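Local coordinates for bifunctional endomannanase/endoglucanase (Caldanaerobius polysaccharolyticus, PDB 3W0K), which probably hydrolyses beta-linked mannan and glucan polysaccharides from within the chain, as a glycoside hydrolase of family 5 with a beta/alpha barrel, at residues A[81-86]-A[109-114]; A[161-166]-A[189-194]. All coordinates share one frame; numbering follows the deposited sequence.

Contact 1. Residues A[81-86]-A[109-114]; sequences LNLHRA and DGFVYQ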
loop_
_atom_site.group_PDB
_atom_site.type_symbol
_atom_site.label_atom_id
_atom_site.label_comp_id
_atom_site.label_asym_id
_atom_site.label_seq_id
_atom_site.Cartn_x
_atom_site.Cartn_y
_atom_site.Cartn_z
ATOM N N LEU A 81 -5.493 -4.723 -6.348
ATOM C CA LEU A 81 -6.484 -3.649 -6.304
ATOM C C LEU A 81 -6.811 -3.311 -4.857
ATOM O O LEU A 81 -7.193 -4.186 -4.081
ATOM C CB LEU A 81 -7.759 -4.076 -7.041
ATOM C CG LEU A 81 -8.926 -3.086 -7.043
ATOM C CD1 LEU A 81 -8.552 -1.813 -7.785
ATOM C CD2 LEU A 81 -10.146 -3.743 -7.687
ATOM N N ASN A 82 -6.690 -2.034 -4.508
ATOM C CA ASN A 82 -6.949 -1.579 -3.146
ATOM C C ASN A 82 -7.941 -0.427 -3.065
ATOM O O ASN A 82 -7.914 0.478 -3.897
ATOM C CB ASN A 82 -5.624 -1.125 -2.503
ATOM C CG ASN A 82 -5.830 -0.316 -1.225
ATOM O OD1 ASN A 82 -5.593 0.893 -1.195
ATOM N ND2 ASN A 82 -6.290 -0.980 -0.171
ATOM N N LEU A 83 -8.841 -0.474 -2.084
ATOM C CA LEU A 83 -9.749 0.648 -1.880
ATOM C C LEU A 83 -8.997 1.544 -0.896
ATOM O O LEU A 83 -8.821 1.183 0.272
ATOM C CB LEU A 83 -11.093 0.215 -1.281
ATOM C CG LEU A 83 -12.107 -0.461 -2.206
ATOM C CD1 LEU A 83 -13.438 -0.604 -1.472
ATOM C CD2 LEU A 83 -12.302 0.363 -3.470
ATOM N N HIS A 84 -8.456 2.650 -1.401
ATOM C CA HIS A 84 -7.707 3.588 -0.568
ATOM C C HIS A 84 -8.691 4.453 0.204
ATOM O O HIS A 84 -8.513 4.703 1.403
ATOM C CB HIS A 84 -6.779 4.447 -1.415
ATOM C CG HIS A 84 -5.788 5.214 -0.604
ATOM N ND1 HIS A 84 -6.022 6.500 -0.172
ATOM C CD2 HIS A 84 -4.587 4.856 -0.093
ATOM C CE1 HIS A 84 -5.009 6.901 0.576
ATOM N NE2 HIS A 84 -4.125 5.921 0.639
ATOM N N ARG A 85 -9.655 5.004 -0.525
ATOM C CA ARG A 85 -10.743 5.750 0.088
ATOM C C ARG A 85 -11.890 4.792 -0.196
ATOM O O ARG A 85 -12.186 4.482 -1.357
ATOM C CB ARG A 85 -11.007 7.113 -0.562
ATOM C CG ARG A 85 -12.241 7.803 0.052
ATOM C CD ARG A 85 -12.424 9.242 -0.408
ATOM N NE ARG A 85 -11.382 10.123 0.114
ATOM C CZ ARG A 85 -11.398 10.702 1.311
ATOM N NH1 ARG A 85 -12.413 10.509 2.149
ATOM N NH2 ARG A 85 -10.383 11.477 1.676
ATOM N N ALA A 86 -12.421 4.219 0.875
ATOM C CA ALA A 86 -13.519 3.265 0.805
ATOM C C ALA A 86 -14.749 3.901 1.430
ATOM O O ALA A 86 -14.646 4.942 2.076
ATOM C CB ALA A 86 -13.141 2.000 1.581
ATOM N N ASP A 109 -22.225 -2.006 4.589
ATOM C CA ASP A 109 -22.977 -2.653 3.515
ATOM C C ASP A 109 -22.464 -2.174 2.158
ATOM O O ASP A 109 -22.338 -2.965 1.222
ATOM C CB ASP A 109 -24.478 -2.360 3.638
ATOM C CG ASP A 109 -25.139 -3.115 4.782
ATOM O OD1 ASP A 109 -24.514 -4.028 5.364
ATOM O OD2 ASP A 109 -26.306 -2.793 5.096
ATOM N N GLY A 110 -22.170 -0.877 2.061
ATOM C CA GLY A 110 -21.661 -0.310 0.822
ATOM C C GLY A 110 -20.283 -0.858 0.490
ATOM O O GLY A 110 -19.985 -1.151 -0.665
ATOM N N PHE A 111 -19.458 -1.003 1.523
ATOM C CA PHE A 111 -18.095 -1.520 1.409
ATOM C C PHE A 111 -18.115 -2.964 0.912
ATOM O O PHE A 111 -17.409 -3.312 -0.035
ATOM C CB PHE A 111 -17.422 -1.442 2.785
ATOM C CG PHE A 111 -16.023 -1.993 2.829
ATOM C CD1 PHE A 111 -14.971 -1.301 2.240
ATOM C CD2 PHE A 111 -15.747 -3.173 3.516
ATOM C CE1 PHE A 111 -13.665 -1.772 2.341
ATOM C CE2 PHE A 111 -14.439 -3.653 3.622
ATOM C CZ PHE A 111 -13.397 -2.951 3.034
ATOM N N VAL A 112 -18.916 -3.801 1.567
ATOM C CA VAL A 112 -19.035 -5.204 1.184
ATOM C C VAL A 112 -19.569 -5.317 -0.247
ATOM O O VAL A 112 -19.074 -6.127 -1.034
ATOM C CB VAL A 112 -19.937 -5.980 2.182
ATOM C CG1 VAL A 112 -20.208 -7.402 1.680
ATOM C CG2 VAL A 112 -19.264 -6.030 3.546
ATOM N N TYR A 113 -20.541 -4.475 -0.590
ATOM C CA TYR A 113 -21.127 -4.473 -1.928
ATOM C C TYR A 113 -20.076 -4.151 -2.993
ATOM O O TYR A 113 -20.054 -4.785 -4.049
ATOM C CB TYR A 113 -22.289 -3.476 -1.999
ATOM C CG TYR A 113 -22.816 -3.216 -3.394
ATOM C CD1 TYR A 113 -23.555 -4.181 -4.077
ATOM C CD2 TYR A 113 -22.573 -1.999 -4.030
ATOM C CE1 TYR A 113 -24.038 -3.938 -5.362
ATOM C CE2 TYR A 113 -23.051 -1.748 -5.310
ATOM C CZ TYR A 113 -23.780 -2.719 -5.970
ATOM O OH TYR A 113 -24.236 -2.470 -7.244
ATOM N N GLN A 114 -19.202 -3.185 -2.704
ATOM C CA GLN A 114 -18.134 -2.791 -3.630
ATOM C C GLN A 114 -17.257 -3.997 -3.929
ATOM O O GLN A 114 -16.951 -4.288 -5.087
ATOM C CB GLN A 114 -17.229 -1.719 -3.013
ATOM C CG GLN A 114 -17.920 -0.484 -2.486
ATOM C CD GLN A 114 -18.435 0.415 -3.577
ATOM O OE1 GLN A 114 -19.640 0.529 -3.784
ATOM N NE2 GLN A 114 -17.522 1.080 -4.271
#
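Ala86 and Leu83 both meet one side of the Phe111 ring, the side carrying CD1 and CE1. The apolar contacts carry the interface. The methyl CB of Ala86 lies at the ring edge, near the ring plane, 3.8 Å from Phe111 CD1. It is nearly as close to the next ring atom, at 3.9 Å from Phe111 CE1. Leu83 reaches the same two carbons with a single branch. Its CD1 is 4.0 Å from Phe111 CE1 and approaches the ring obliquely. The Leu83 and Phe111 side chains run past each other in opposite directions. On the helix, Phe111 has CG anti to the backbone N (chi1 178°), and this carries the ring from the helix flank over to the barrel. The same Leu83 methyl also touches the aliphatic root of Gln114, with CD1 4.2 Å from Gln114 CB.

These pieces belong to a TIM barrel of the family 5 glycoside hydrolases. Strand 78-83 is the third of its eight parallel strands, and helix 105-121 packs outside it. Leu83, on strand 78-83, points its side chain toward the helix, and Ala86 follows after the chain turns a corner at His84. The ring of Phe111 also meets Trp115 edge-to-face and touches Thr158 of helix 148-165. The four touching residues are all buried.

Polar bonds are made by other residues of the two segments. Within the helix, Tyr113 N donates to Asp109 O at 3.0 Å. Asp109 also forms a salt bridge with Arg157 of helix 148-165. On the barrel side, His84 NE2 bonds to a Tris molecule, probably from the crystallisation liquor.

Contact 2. Residues A[161-166]-A[189-194]; sequences AIRKID and LGVVHS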
loop_
_atom_site.group_PDB
_atom_site.type_symbol
_atom_site.label_atom_id
_atom_site.label_comp_id
_atom_site.label_asym_id
_atom_site.label_seq_id
_atom_site.Cartn_x
_atom_site.Cartn_y
_atom_site.Cartn_z
ATOM N N ALA A 161 -17.812 -12.732 2.067
ATOM C CA ALA A 161 -18.642 -12.277 0.955
ATOM C C ALA A 161 -17.905 -12.456 -0.373
ATOM O O ALA A 161 -18.490 -12.890 -1.365
ATOM C CB ALA A 161 -19.042 -10.822 1.152
ATOM N N ILE A 162 -16.618 -12.116 -0.389
ATOM C CA ILE A 162 -15.805 -12.266 -1.596
ATOM C C ILE A 162 -15.661 -13.750 -1.949
ATOM O O ILE A 162 -15.871 -14.145 -3.099
ATOM C CB ILE A 162 -14.395 -11.646 -1.397
ATOM C CG1 ILE A 162 -14.503 -10.125 -1.301
ATOM C CG2 ILE A 162 -13.453 -12.053 -2.538
ATOM C CD1 ILE A 162 -13.227 -9.455 -0.809
ATOM N N ARG A 163 -15.339 -14.564 -0.948
ATOM C CA ARG A 163 -15.150 -16.000 -1.147
ATOM C C ARG A 163 -16.398 -16.765 -1.567
ATOM O O ARG A 163 -16.293 -17.818 -2.200
ATOM C CB ARG A 163 -14.515 -16.636 0.087
ATOM C CG ARG A 163 -13.058 -16.246 0.243
ATOM C CD ARG A 163 -12.416 -16.850 1.475
ATOM N NE ARG A 163 -10.987 -16.541 1.520
ATOM C CZ ARG A 163 -10.233 -16.605 2.614
ATOM N NH1 ARG A 163 -10.761 -16.967 3.776
ATOM N NH2 ARG A 163 -8.945 -16.303 2.542
ATOM N N LYS A 164 -17.572 -16.256 -1.203
ATOM C CA LYS A 164 -18.820 -16.907 -1.591
ATOM C C LYS A 164 -18.971 -16.806 -3.111
ATOM O O LYS A 164 -19.482 -17.722 -3.761
ATOM C CB LYS A 164 -20.013 -16.248 -0.894
ATOM C CG LYS A 164 -21.350 -16.891 -1.223
ATOM C CD LYS A 164 -22.474 -16.297 -0.394
ATOM C CE LYS A 164 -23.816 -16.907 -0.777
ATOM N NZ LYS A 164 -24.166 -16.625 -2.199
ATOM N N ILE A 165 -18.495 -15.695 -3.667
ATOM C CA ILE A 165 -18.554 -15.445 -5.105
ATOM C C ILE A 165 -17.359 -16.082 -5.818
ATOM O O ILE A 165 -17.526 -16.790 -6.816
ATOM C CB ILE A 165 -18.591 -13.926 -5.397
ATOM C CG1 ILE A 165 -19.892 -13.330 -4.855
ATOM C CG2 ILE A 165 -18.442 -13.661 -6.897
ATOM C CD1 ILE A 165 -19.890 -11.818 -4.770
ATOM N N ASP A 166 -16.162 -15.834 -5.297
ATOM C CA ASP A 166 -14.939 -16.384 -5.874
ATOM C C ASP A 166 -14.010 -16.883 -4.768
ATOM O O ASP A 166 -13.199 -16.127 -4.230
ATOM C CB ASP A 166 -14.231 -15.329 -6.735
ATOM C CG ASP A 166 -13.006 -15.882 -7.456
ATOM O OD1 ASP A 166 -12.695 -17.085 -7.311
ATOM O OD2 ASP A 166 -12.344 -15.107 -8.175
ATOM N N LEU A 189 -7.300 -16.503 8.937
ATOM C CA LEU A 189 -8.209 -16.185 7.837
ATOM C C LEU A 189 -7.697 -16.563 6.443
ATOM O O LEU A 189 -8.458 -16.550 5.475
ATOM C CB LEU A 189 -8.591 -14.703 7.889
ATOM C CG LEU A 189 -9.859 -14.271 7.152
ATOM C CD1 LEU A 189 -11.047 -15.126 7.581
ATOM C CD2 LEU A 189 -10.127 -12.801 7.442
ATOM N N GLY A 190 -6.414 -16.903 6.345
ATOM C CA GLY A 190 -5.845 -17.290 5.063
ATOM C C GLY A 190 -5.712 -16.147 4.077
ATOM O O GLY A 190 -5.923 -16.319 2.874
ATOM N N VAL A 191 -5.371 -14.972 4.595
ATOM C CA VAL A 191 -5.194 -13.782 3.770
ATOM C C VAL A 191 -3.783 -13.249 3.969
ATOM O O VAL A 191 -3.098 -13.625 4.923
ATOM C CB VAL A 191 -6.205 -12.664 4.146
ATOM C CG1 VAL A 191 -7.630 -13.147 3.933
ATOM C CG2 VAL A 191 -5.997 -12.209 5.591
ATOM N N VAL A 192 -3.331 -12.412 3.043
ATOM C CA VAL A 192 -2.006 -11.818 3.157
ATOM C C VAL A 192 -2.090 -10.639 4.119
ATOM O O VAL A 192 -3.004 -9.821 4.019
ATOM C CB VAL A 192 -1.489 -11.291 1.797
ATOM C CG1 VAL A 192 -0.121 -10.631 1.970
ATOM C CG2 VAL A 192 -1.405 -12.422 0.787
ATOM N N HIS A 193 -1.184 -10.596 5.091
ATOM C CA HIS A 193 -1.136 -9.491 6.043
ATOM C C HIS A 193 -0.101 -8.511 5.510
ATOM O O HIS A 193 1.077 -8.847 5.363
ATOM C CB HIS A 193 -0.763 -9.986 7.440
ATOM C CG HIS A 193 -1.854 -10.763 8.107
ATOM N ND1 HIS A 193 -2.202 -10.573 9.427
ATOM C CD2 HIS A 193 -2.682 -11.723 7.631
ATOM C CE1 HIS A 193 -3.200 -11.383 9.735
ATOM N NE2 HIS A 193 -3.510 -12.091 8.665
ATOM N N SER A 194 -0.554 -7.299 5.212
ATOM C CA SER A 194 0.305 -6.279 4.634
ATOM C C SER A 194 0.761 -5.192 5.591
ATOM O O SER A 194 -0.055 -4.445 6.149
ATOM C CB SER A 194 -0.391 -5.653 3.421
ATOM O OG SER A 194 0.488 -4.809 2.696
#
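Arg163 meets the loop at Leu189 with the end of its guanidinium group, and both terminal nitrogens converge on one carbonyl oxygen. Arg163 NH1 donates to Leu189 O at 2.9 Å. Arg163 NH2 donates to Leu189 O at 3.0 Å. The oxygen lies only 5° out of the guanidinium plane, so the group meets it edge-on. Neither bond is straight, with N-H...O angles of 148° for NH1 and 143° for NH2, because the two inner N-H bonds run nearly parallel and the one oxygen sits between them.

The side chain can span the gap because it is stretched out from CG to NE. Its CG is beside the backbone N, anti to the carbonyl carbon, and the chain leaves helix 148-165 toward the loop. The backbones stay well apart, with 11.3 Å between Arg163 CA and Gly190 CA.

Two apolar side chains lie beside the charged end. Val191 brings CG1 to 3.7 Å from Arg163 NH2, obliquely to the guanidinium plane. Leu189 places CD1 4.2 Å from Arg163 NH1 and also packs on Ile155 and Val159 of the same helix. Val191 in turn touches Ile173 of barrel strand 170-174. Gly190 has a positive phi, which suits glycine, where the loop bends before strand 192-197. The contact therefore joins helix 148-165 to the loop leading into strand 192-197.

This contact itself is probably not a charge-neutralising one, since the acceptor is a neutral backbone oxygen. The paired bonds fix the rotation of the guanidinium, and its charge would probably polarise the Leu189 carbonyl.

From the N terminus, the chain passes strands 4-7 and 38-44 before it reaches strand 78-83. Contact 1 closes the following loop where helix 105-121 returns to pack on that strand and the turn after it. The chain then runs through strand 130-133 into helix 148-165. Contact 2 closes a second loop, which contains strand 170-174, at the approach to strand 192-197. The two loops follow in series, neither nested nor crossed. The contact centres lie 14 Å apart and both reach the same closed sheet. The neighbouring outer helices touch directly, with Val112 CG1 3.7 Å from Ala161 CB. Helix 105-121 and helix 148-165 thus join the two contacts along the outside of the barrel.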